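Local atomic coordinates of endo-beta-1,2-glucanase (Talaromyces funiculosus, PDB entry 6IMV), a protein that hydrolyses internal beta-1,2-glucosidic linkages in beta-1,2-glucans, acting as a fungal endo-glycoside hydrolase. Residues Asn131-Gly139 with Ile223-Tyr231; Tyr51-Tyr59 with Phe144-Thr152. All coordinates share one frame; numbering follows the deposited sequence.

Interaction 1: Asn131-Gly139 with Ile223-Tyr231; sequences NETYPGFGG and IKNQSLPVY. With NAG (2-acetamido-2-deoxy-beta-D-glucopyranose), chain G; NAG (2-acetamido-2-deoxy-beta-D-glucopyranose), chain F.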
# COMPACT_ATOMS: atom_id res chain seq x y z
N ASN A 131 8.01 -3.16 21.93
CA ASN A 131 8.31 -4.57 22.12
C ASN A 131 8.56 -4.88 23.60
O ASN A 131 8.11 -5.91 24.11
CB ASN A 131 9.51 -4.99 21.27
CG ASN A 131 9.93 -6.42 21.50
OD1 ASN A 131 9.13 -7.34 21.35
ND2 ASN A 131 11.19 -6.60 21.85
N GLU A 132 9.28 -3.99 24.28
CA GLU A 132 9.63 -4.12 25.69
C GLU A 132 8.37 -4.13 26.56
O GLU A 132 8.27 -4.94 27.45
CB GLU A 132 10.53 -2.96 26.10
CG GLU A 132 11.11 -3.12 27.48
CD GLU A 132 12.13 -2.03 27.80
OE1 GLU A 132 12.99 -2.28 28.67
OE2 GLU A 132 12.05 -0.94 27.17
N THR A 133 7.45 -3.20 26.30
CA THR A 133 6.22 -3.05 27.08
C THR A 133 5.20 -4.14 26.70
O THR A 133 4.45 -4.61 27.57
CB THR A 133 5.61 -1.65 26.89
OG1 THR A 133 6.61 -0.70 27.24
CG2 THR A 133 4.36 -1.43 27.71
N TYR A 134 5.16 -4.53 25.42
CA TYR A 134 4.17 -5.51 24.90
C TYR A 134 4.90 -6.66 24.20
O TYR A 134 4.76 -6.85 22.98
CB TYR A 134 3.15 -4.82 23.99
CG TYR A 134 2.47 -3.61 24.57
CD1 TYR A 134 1.33 -3.72 25.34
CD2 TYR A 134 3.00 -2.34 24.36
CE1 TYR A 134 0.71 -2.60 25.87
CE2 TYR A 134 2.38 -1.21 24.88
CZ TYR A 134 1.23 -1.35 25.64
OH TYR A 134 0.63 -0.23 26.16
N PRO A 135 5.69 -7.46 24.94
CA PRO A 135 6.49 -8.53 24.32
C PRO A 135 5.65 -9.64 23.68
O PRO A 135 6.15 -10.36 22.82
CB PRO A 135 7.34 -9.04 25.49
CG PRO A 135 6.50 -8.74 26.72
CD PRO A 135 5.87 -7.40 26.40
N GLY A 136 4.38 -9.76 24.08
CA GLY A 136 3.45 -10.78 23.56
C GLY A 136 3.21 -10.67 22.06
O GLY A 136 2.79 -11.66 21.43
N PHE A 137 3.45 -9.50 21.47
CA PHE A 137 3.28 -9.28 20.02
C PHE A 137 4.44 -9.91 19.23
O PHE A 137 4.37 -9.97 18.01
CB PHE A 137 3.14 -7.79 19.70
CG PHE A 137 1.78 -7.25 20.04
CD1 PHE A 137 0.68 -7.60 19.28
CD2 PHE A 137 1.59 -6.46 21.17
CE1 PHE A 137 -0.58 -7.13 19.61
CE2 PHE A 137 0.32 -6.01 21.50
CZ PHE A 137 -0.76 -6.33 20.72
N GLY A 138 5.49 -10.36 19.93
CA GLY A 138 6.63 -11.06 19.31
C GLY A 138 7.35 -10.23 18.25
O GLY A 138 7.91 -10.79 17.32
N GLY A 139 7.32 -8.90 18.39
CA GLY A 139 8.05 -7.97 17.52
C GLY A 139 7.22 -7.46 16.34
O GLY A 139 7.71 -6.66 15.54
N ILE A 223 -3.95 -13.14 21.16
CA ILE A 223 -2.88 -13.32 22.13
C ILE A 223 -3.53 -13.41 23.51
O ILE A 223 -4.35 -12.58 23.84
CB ILE A 223 -1.88 -12.15 22.05
CG1 ILE A 223 -1.42 -11.88 20.61
CG2 ILE A 223 -0.71 -12.37 22.99
CD1 ILE A 223 -0.61 -10.61 20.47
N LYS A 224 -3.16 -14.40 24.32
CA LYS A 224 -3.73 -14.51 25.66
C LYS A 224 -3.49 -13.20 26.42
O LYS A 224 -4.41 -12.62 26.95
CB LYS A 224 -3.14 -15.67 26.45
CG LYS A 224 -3.73 -15.83 27.85
CD LYS A 224 -5.23 -16.03 27.83
CE LYS A 224 -5.80 -16.49 29.15
NZ LYS A 224 -5.67 -17.96 29.30
N ASN A 225 -2.24 -12.75 26.46
CA ASN A 225 -1.89 -11.54 27.19
C ASN A 225 -0.61 -10.92 26.60
O ASN A 225 0.48 -11.44 26.77
CB ASN A 225 -1.82 -11.84 28.69
CG ASN A 225 -1.62 -10.60 29.54
OD1 ASN A 225 -1.16 -9.57 29.04
ND2 ASN A 225 -1.95 -10.69 30.82
N GLN A 226 -0.79 -9.78 25.92
CA GLN A 226 0.27 -9.01 25.26
C GLN A 226 1.40 -8.61 26.23
O GLN A 226 2.53 -8.33 25.80
CB GLN A 226 -0.33 -7.77 24.59
CG GLN A 226 -1.00 -6.80 25.56
CD GLN A 226 -1.92 -5.81 24.87
OE1 GLN A 226 -2.22 -5.90 23.68
NE2 GLN A 226 -2.39 -4.85 25.63
N SER A 227 1.11 -8.57 27.53
CA SER A 227 2.11 -8.21 28.53
C SER A 227 3.07 -9.37 28.80
O SER A 227 4.16 -9.14 29.31
CB SER A 227 1.47 -7.73 29.81
OG SER A 227 0.75 -6.54 29.56
N LEU A 228 2.67 -10.61 28.46
CA LEU A 228 3.51 -11.79 28.70
C LEU A 228 4.45 -12.01 27.53
O LEU A 228 4.02 -11.92 26.38
CB LEU A 228 2.62 -13.03 28.89
CG LEU A 228 1.62 -12.98 30.05
CD1 LEU A 228 0.82 -14.28 30.10
CD2 LEU A 228 2.33 -12.74 31.38
N PRO A 229 5.75 -12.32 27.77
CA PRO A 229 6.66 -12.77 26.72
C PRO A 229 6.06 -13.88 25.85
O PRO A 229 5.14 -14.59 26.29
CB PRO A 229 7.87 -13.30 27.51
CG PRO A 229 7.89 -12.46 28.77
CD PRO A 229 6.43 -12.18 29.08
N VAL A 230 6.61 -14.03 24.63
CA VAL A 230 6.08 -14.93 23.63
C VAL A 230 6.05 -16.35 24.19
O VAL A 230 5.09 -17.10 23.95
CB VAL A 230 6.88 -14.88 22.31
CG1 VAL A 230 6.40 -15.94 21.33
CG2 VAL A 230 6.83 -13.51 21.65
N TYR A 231 7.09 -16.72 24.95
CA TYR A 231 7.23 -18.10 25.46
C TYR A 231 7.03 -18.14 26.98
O TYR A 231 7.48 -19.08 27.64
CB TYR A 231 8.57 -18.69 25.00
CG TYR A 231 8.68 -18.78 23.49
CD1 TYR A 231 7.97 -19.74 22.79
CD2 TYR A 231 9.45 -17.88 22.76
CE1 TYR A 231 8.03 -19.82 21.41
CE2 TYR A 231 9.53 -17.96 21.38
CZ TYR A 231 8.81 -18.93 20.70
OH TYR A 231 8.87 -19.02 19.34
C1 NAG G . -1.77 -9.59 31.74
C2 NAG G . -2.78 -9.54 32.88
C3 NAG G . -2.42 -8.44 33.89
C4 NAG G . -0.97 -8.54 34.34
C5 NAG G . -0.04 -8.61 33.12
C6 NAG G . 1.40 -8.84 33.55
C7 NAG G . -5.10 -10.08 32.32
C8 NAG G . -6.36 -9.56 31.70
N2 NAG G . -4.09 -9.21 32.34
O3 NAG G . -3.26 -8.56 35.02
O4 NAG G . -0.59 -7.39 35.10
O5 NAG G . -0.44 -9.70 32.29
O6 NAG G . 1.45 -10.02 34.37
O7 NAG G . -4.98 -11.21 32.76
C1 NAG F . 11.72 -7.89 22.11
C2 NAG F . 13.20 -7.96 21.79
C3 NAG F . 13.74 -9.33 22.16
C4 NAG F . 13.42 -9.66 23.61
C5 NAG F . 11.93 -9.49 23.82
C6 NAG F . 11.47 -9.80 25.25
C7 NAG F . 14.21 -6.85 19.86
C8 NAG F . 14.22 -6.78 18.36
N2 NAG F . 13.37 -7.71 20.38
O3 NAG F . 15.13 -9.34 21.92
O4 NAG F . 13.79 -11.02 23.90
O5 NAG F . 11.61 -8.14 23.50
O6 NAG F . 11.58 -8.58 26.00
O7 NAG F . 14.95 -6.16 20.52
O HOH W 1 2.02 -4.53 28.74
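G136 packs its bare backbone against the turn of I223-Y231, its CA 3.1 Å from L228 O and its N donating to Q226 O at 2.9 Å. The N-H comes in from above the carbonyl plane of Q226, 37° out of it. The backbones come this near because G136 has no side chain. Beside it F137 has CG anti to its own carbonyl carbon (chi1 -76°), which swings the ring across to two residues: I223 CD1 lies 3.5 Å from F137 CD1, the two side chains crossing at about a right angle, while Q226 runs alongside and brings OE1 to 3.3 Å from F137 CZ. Y134 flanks the same glutamine, its ring 79° from the amide plane; NE2 of Q226 is held by N158. V230 CG2 presses on G138 CA at 3.4 Å, tighter than usual for two carbons. The chain leaving helix 112-133 thus docks through a short 3-10 segment onto a type I turn, N225 to L228, which an Asx turn reinforces: N225 OD1 accepts from S227 N. Toward solvent the fit is looser. P135 is buried, its CG close to S227 O, but reaches the exposed P229 only loosely, CG 4.2 Å from P229 CD. A water donates to T133 O. The N-glycan on N225 borders this side, its O5 3.7 Å from S227 CB; the one on N131 lies beyond the contact.

Interaction 2: Tyr51-Tyr59 with Phe144-Thr152; sequences YNSGNGMSY and FTSSSQDLT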
# COMPACT_ATOMS: atom_id res chain seq x y z
N TYR A 51 2.75 11.94 10.25
CA TYR A 51 3.53 11.22 11.24
C TYR A 51 3.79 12.09 12.47
O TYR A 51 3.55 13.29 12.47
CB TYR A 51 4.82 10.67 10.61
CG TYR A 51 5.91 11.69 10.37
CD1 TYR A 51 5.83 12.61 9.33
CD2 TYR A 51 7.04 11.71 11.17
CE1 TYR A 51 6.84 13.52 9.10
CE2 TYR A 51 8.05 12.63 10.97
CZ TYR A 51 7.95 13.54 9.93
OH TYR A 51 8.96 14.43 9.74
N ASN A 52 4.26 11.42 13.52
CA ASN A 52 4.68 12.04 14.77
C ASN A 52 6.21 12.12 14.73
O ASN A 52 6.86 11.11 14.80
CB ASN A 52 4.14 11.22 15.94
CG ASN A 52 4.49 11.78 17.31
OD1 ASN A 52 5.45 12.54 17.45
ND2 ASN A 52 3.72 11.40 18.32
N SER A 53 6.76 13.33 14.61
CA SER A 53 8.22 13.51 14.51
C SER A 53 8.92 13.18 15.84
O SER A 53 10.12 12.90 15.87
CB SER A 53 8.56 14.90 14.06
OG SER A 53 7.89 15.85 14.86
N GLY A 54 8.17 13.19 16.94
CA GLY A 54 8.70 12.86 18.25
C GLY A 54 9.09 11.39 18.37
O GLY A 54 10.09 11.07 19.01
N ASN A 55 8.28 10.49 17.81
CA ASN A 55 8.54 9.04 17.94
C ASN A 55 8.77 8.38 16.57
O ASN A 55 9.04 7.19 16.50
CB ASN A 55 7.43 8.35 18.74
CG ASN A 55 6.07 8.43 18.07
OD1 ASN A 55 5.98 8.75 16.88
ND2 ASN A 55 5.03 8.13 18.82
N GLY A 56 8.67 9.15 15.48
CA GLY A 56 8.96 8.68 14.13
C GLY A 56 7.86 7.79 13.57
O GLY A 56 8.08 7.13 12.56
N MET A 57 6.69 7.77 14.20
CA MET A 57 5.62 6.84 13.85
C MET A 57 4.60 7.52 12.92
O MET A 57 4.29 8.70 13.10
CB MET A 57 4.89 6.34 15.10
CG MET A 57 5.79 5.55 16.04
SD MET A 57 6.48 4.06 15.28
CE MET A 57 5.01 3.20 14.74
N SER A 58 4.07 6.74 11.96
CA SER A 58 3.01 7.21 11.08
C SER A 58 1.72 7.43 11.89
O SER A 58 1.49 6.76 12.90
CB SER A 58 2.75 6.26 9.93
OG SER A 58 2.23 5.03 10.37
N TYR A 59 0.94 8.41 11.44
CA TYR A 59 -0.50 8.46 11.65
C TYR A 59 -1.18 7.96 10.38
O TYR A 59 -0.66 8.21 9.30
CB TYR A 59 -0.97 9.90 11.90
CG TYR A 59 -0.42 10.57 13.12
CD1 TYR A 59 -0.67 10.06 14.39
CD2 TYR A 59 0.35 11.71 13.02
CE1 TYR A 59 -0.16 10.67 15.52
CE2 TYR A 59 0.87 12.34 14.14
CZ TYR A 59 0.61 11.82 15.39
OH TYR A 59 1.10 12.43 16.50
N PHE A 144 -2.21 0.62 16.25
CA PHE A 144 -1.61 1.30 17.40
C PHE A 144 -2.00 2.78 17.40
O PHE A 144 -2.32 3.36 16.36
CB PHE A 144 -0.09 1.16 17.40
CG PHE A 144 0.59 1.56 16.11
CD1 PHE A 144 0.82 2.89 15.79
CD2 PHE A 144 1.01 0.59 15.21
CE1 PHE A 144 1.44 3.24 14.60
CE2 PHE A 144 1.65 0.94 14.03
CZ PHE A 144 1.86 2.27 13.72
N THR A 145 -1.93 3.38 18.59
CA THR A 145 -2.08 4.80 18.82
C THR A 145 -0.67 5.40 18.85
O THR A 145 0.15 4.96 19.64
CB THR A 145 -2.85 5.06 20.12
OG1 THR A 145 -4.13 4.45 20.02
CG2 THR A 145 -2.99 6.53 20.44
N SER A 146 -0.41 6.38 17.99
CA SER A 146 0.93 6.94 17.81
C SER A 146 1.02 8.41 18.25
O SER A 146 2.07 9.04 18.08
CB SER A 146 1.39 6.76 16.37
OG SER A 146 0.35 7.11 15.48
N SER A 147 -0.05 8.93 18.87
CA SER A 147 -0.15 10.36 19.23
C SER A 147 0.66 10.70 20.49
O SER A 147 0.97 11.85 20.70
CB SER A 147 -1.60 10.80 19.37
OG SER A 147 -2.36 9.81 20.04
N SER A 148 1.00 9.71 21.33
CA SER A 148 1.93 9.94 22.45
C SER A 148 3.28 9.29 22.12
O SER A 148 3.41 8.57 21.14
CB SER A 148 1.38 9.46 23.76
OG SER A 148 0.10 10.02 23.99
N GLN A 149 4.29 9.56 22.96
CA GLN A 149 5.67 9.18 22.66
C GLN A 149 5.80 7.65 22.56
O GLN A 149 6.47 7.13 21.68
CB GLN A 149 6.62 9.81 23.68
CG GLN A 149 8.10 9.55 23.44
CD GLN A 149 8.61 10.08 22.12
OE1 GLN A 149 7.98 10.92 21.46
NE2 GLN A 149 9.76 9.58 21.70
N ASP A 150 5.14 6.92 23.47
CA ASP A 150 5.13 5.47 23.43
C ASP A 150 3.86 4.98 22.74
O ASP A 150 2.78 5.47 23.02
CB ASP A 150 5.21 4.85 24.83
CG ASP A 150 6.57 4.94 25.49
OD1 ASP A 150 7.49 5.50 24.87
OD2 ASP A 150 6.71 4.41 26.60
N LEU A 151 4.01 3.97 21.88
CA LEU A 151 2.89 3.27 21.26
C LEU A 151 2.09 2.49 22.31
O LEU A 151 2.65 1.90 23.24
CB LEU A 151 3.41 2.28 20.21
CG LEU A 151 4.09 2.88 18.97
CD1 LEU A 151 4.45 1.79 17.98
CD2 LEU A 151 3.22 3.94 18.33
N THR A 152 0.78 2.49 22.09
CA THR A 152 -0.16 1.55 22.70
C THR A 152 -0.98 0.92 21.58
O THR A 152 -1.22 1.55 20.55
CB THR A 152 -1.06 2.25 23.73
OG1 THR A 152 -1.78 3.29 23.07
CG2 THR A 152 -0.28 2.83 24.88
O HOH W 2 5.17 12.20 20.85
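S146 binds the beta-hairpin Y51-Y59 with both of its oxygens. Its OG donates to S58 O at 2.8 Å, and its carbonyl O accepts from two asparagines: N52 ND2 at 2.9 Å, in the carbonyl plane, and N55 ND2 at 3.2 Å, from above that plane (36° out of it). N55 adds a weak bond from ND2 to Q149 O, so one amide spans the bend of F144-T152. Its CG sits between its backbone N and carbonyl carbon (chi1 63°), which lets OD1 turn back to accept from M57 N while ND2 faces S146. N52 OD1 likewise accepts from G54 N; both asparagines form Asx turns, and G56 and M57 opposite N52 make a G1 beta bulge in the hairpin. An alanine at N55 would remove the amide and would probably leave M57 N without its side-chain acceptor and the 146-149 bend less firmly tied to the hairpin. At the solvent edge Q149 folds over at chi2 (61°) and donates from NE2 to G54 O at 3.1 Å; a water joins its OE1 to N52 ND2. On the inner side M57, bent at chi2 and chi3, sets its CE 3.4 Å from F144 CZ and meets L151 tip to tip, with CE 3.6 Å from L151 CD1. The Y59 ring offers its edge to S147 CA, and its CD1 lies 3.3 Å from S146 OG. Strand 71-78 lies between strands 57-64 and 144-145 in the antiparallel sheet, and P76 bonds the S146 backbone. Helix 112-133 backs the contact, meeting M57 through T126 and Y127 and L151 through F130, while E83 of helix 80-94 touches M57 and F144 and bonds S58 OG.

Both contacts flank helix 112-133: interaction 1 takes up the chain where that helix ends, and interaction 2 lies against its side, with F130 meeting Y134 and F137 of the first and L151 of the second. They also touch directly, Y134 OH lying 3.4 Å from T152 CG2. Interaction 1 is the more buried in its touching residues, although it lies farther from the chain centre and carries two glycans at its margin; it relies on glycine, proline and ring packing around one direct hydrogen bond. Interaction 2, partly buried at the edge of the antiparallel sheet, is joined by several side-chain amide bonds and one from a serine hydroxyl, with an apolar cluster of M57, F144 and L151 beside them.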